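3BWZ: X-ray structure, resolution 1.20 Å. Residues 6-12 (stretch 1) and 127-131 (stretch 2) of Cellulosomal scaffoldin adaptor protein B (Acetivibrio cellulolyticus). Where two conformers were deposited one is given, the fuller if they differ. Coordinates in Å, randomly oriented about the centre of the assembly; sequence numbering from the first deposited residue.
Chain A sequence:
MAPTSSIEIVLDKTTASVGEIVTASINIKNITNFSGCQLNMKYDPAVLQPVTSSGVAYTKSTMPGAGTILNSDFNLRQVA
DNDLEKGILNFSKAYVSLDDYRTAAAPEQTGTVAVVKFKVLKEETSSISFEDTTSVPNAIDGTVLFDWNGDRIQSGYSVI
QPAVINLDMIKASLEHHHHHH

Stretch 1, residues 6-12: SIEIVLD
Stretch 2, residues 127-131: SISFE

Two strands, 6-11 and 127-130, run nearly antiparallel, with 160° between their N-to-C directions, yet no hydrogen bond joins them. Their axes come no closer than 8.3 Å, and at the register point Ile9 CA lies 7.6 Å from Ser129 CA. That spacing is too wide for backbone pairing and right for side chains to fill, so side-chain packing, mostly apolar, makes the contact, covering 300 Å² over both sides.

Both backbones are extended, with phi/psi of -128/140 at Ile7, -96/115 at Ile9 and -99/148 at Leu11, facing -113/118 at Ile128, -125/166 at Ser129 and -103/144 at Phe130. The alternation of a strand then sorts the residues: the CA-to-CB bonds of Ile7, Ile9 and Leu11 point toward the partner, as do those of Ile128 and Phe130, while those of Glu8 and Ser129 point away.

Ile9 is the central bump. Its m,t rotamer (chi1 -52°, chi2 174°) sends CD1 over the Phe130 ring, 3.7 Å from the centroid and 5° off the normal, an almost ideal CH-pi contact. Ile9 CG1 reaches Phe130 CE1 at 3.5 Å over that face. The CD1 methyl also settles against the opposing backbone, with Ile9 CD1 3.6 Å from Ile128 O and 3.7 Å from Ser129 C, so the hollow has a ring for one wall and main chain for another. The ring is set by chi1 -69° and chi2 133°.

The neighbours extend the fit. Ile9 CG2 meets Ile128 CG2 at 4.2 Å. Ile128 (m,t; -61°, 158°) carries its CD1 to 3.9 Å from Leu11 CD2, with Leu11 also m,t (-52°, -175°). Toward the start of the first strand, Ile7 (t,t; -176°, 168°) approaches the ring obliquely, Ile7 CG1 to Phe130 CE1 at 4.2 Å. The rule is interdigitation: one branched side chain seated between an aromatic and an aliphatic neighbour.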

# COMPACT_ATOMS: atom_id res chain seq x y z
N SER A 6 -6.63 -11.33 -4.11
CA SER A 6 -5.45 -11.03 -3.32
C SER A 6 -5.17 -9.53 -3.26
O SER A 6 -5.62 -8.75 -4.10
CB SER A 6 -4.22 -11.73 -3.88
OG SER A 6 -3.94 -11.28 -5.20
N ILE A 7 -4.35 -9.18 -2.28
CA ILE A 7 -3.64 -7.90 -2.23
C ILE A 7 -2.18 -8.24 -2.01
O ILE A 7 -1.87 -9.16 -1.24
CB ILE A 7 -4.22 -6.96 -1.15
CG1 ILE A 7 -3.52 -5.60 -1.19
CG2 ILE A 7 -4.18 -7.59 0.23
CD1 ILE A 7 -4.23 -4.52 -0.35
N GLU A 8 -1.29 -7.52 -2.68
CA GLU A 8 0.13 -7.80 -2.67
C GLU A 8 0.93 -6.52 -2.67
O GLU A 8 0.57 -5.56 -3.35
CB GLU A 8 0.52 -8.63 -3.91
CG GLU A 8 1.99 -9.08 -3.93
CD GLU A 8 2.36 -10.04 -5.05
OE1 GLU A 8 1.51 -10.35 -5.88
OE2 GLU A 8 3.54 -10.47 -5.08
N ILE A 9 2.06 -6.54 -1.99
CA ILE A 9 3.07 -5.49 -2.12
C ILE A 9 4.10 -5.95 -3.14
O ILE A 9 4.77 -6.93 -2.93
CB ILE A 9 3.75 -5.16 -0.79
CG1 ILE A 9 2.73 -4.88 0.31
CG2 ILE A 9 4.76 -4.04 -0.96
CD1 ILE A 9 3.35 -4.70 1.71
N VAL A 10 4.17 -5.24 -4.26
CA VAL A 10 4.98 -5.59 -5.41
C VAL A 10 6.07 -4.55 -5.59
O VAL A 10 5.76 -3.39 -5.72
CB VAL A 10 4.07 -5.70 -6.71
CG1 VAL A 10 4.90 -6.04 -7.94
CG2 VAL A 10 2.97 -6.74 -6.49
N LEU A 11 7.33 -4.96 -5.64
CA LEU A 11 8.43 -4.02 -5.89
C LEU A 11 8.87 -4.03 -7.34
O LEU A 11 8.84 -5.07 -8.01
CB LEU A 11 9.65 -4.36 -5.03
CG LEU A 11 9.36 -4.52 -3.55
CD1 LEU A 11 10.67 -4.75 -2.78
CD2 LEU A 11 8.57 -3.38 -2.99
N ASP A 12 9.32 -2.89 -7.84
CA ASP A 12 9.87 -2.83 -9.18
C ASP A 12 11.29 -3.36 -9.30
O ASP A 12 11.79 -3.53 -10.40
CB ASP A 12 9.77 -1.42 -9.76
CG ASP A 12 10.65 -0.40 -9.05
OD1 ASP A 12 10.92 -0.55 -7.85
OD2 ASP A 12 11.00 0.59 -9.74
N SER A 127 12.54 -5.91 4.67
CA SER A 127 11.16 -6.22 4.32
C SER A 127 10.25 -5.02 4.38
O SER A 127 10.37 -4.18 5.29
CB SER A 127 10.62 -7.25 5.30
OG SER A 127 11.32 -8.45 5.14
N ILE A 128 9.31 -4.96 3.44
CA ILE A 128 8.20 -4.02 3.47
C ILE A 128 6.97 -4.90 3.67
O ILE A 128 6.66 -5.75 2.83
CB ILE A 128 8.13 -3.19 2.15
CG1 ILE A 128 9.42 -2.38 1.95
CG2 ILE A 128 6.92 -2.26 2.17
CD1 ILE A 128 9.63 -1.99 0.49
N SER A 129 6.26 -4.69 4.77
CA SER A 129 5.20 -5.58 5.17
C SER A 129 3.89 -4.84 5.39
O SER A 129 3.86 -3.61 5.48
CB SER A 129 5.51 -6.28 6.47
OG SER A 129 5.92 -5.41 7.46
N PHE A 130 2.81 -5.61 5.48
CA PHE A 130 1.59 -5.13 6.13
C PHE A 130 1.56 -5.79 7.48
O PHE A 130 1.95 -6.95 7.61
CB PHE A 130 0.34 -5.58 5.40
CG PHE A 130 0.13 -4.95 4.06
CD1 PHE A 130 -0.20 -5.73 2.97
CD2 PHE A 130 0.10 -3.58 3.93
CE1 PHE A 130 -0.48 -5.18 1.75
CE2 PHE A 130 -0.16 -3.00 2.69
CZ PHE A 130 -0.47 -3.82 1.60
N GLU A 131 1.09 -5.09 8.51
CA GLU A 131 1.11 -5.60 9.90
C GLU A 131 -0.19 -5.26 10.61
O GLU A 131 -0.69 -4.15 10.47
CB GLU A 131 2.29 -5.00 10.67
CG GLU A 131 3.65 -5.57 10.23
CD GLU A 131 4.73 -5.46 11.31
OE1 GLU A 131 5.59 -6.35 11.39
OE2 GLU A 131 4.70 -4.48 12.10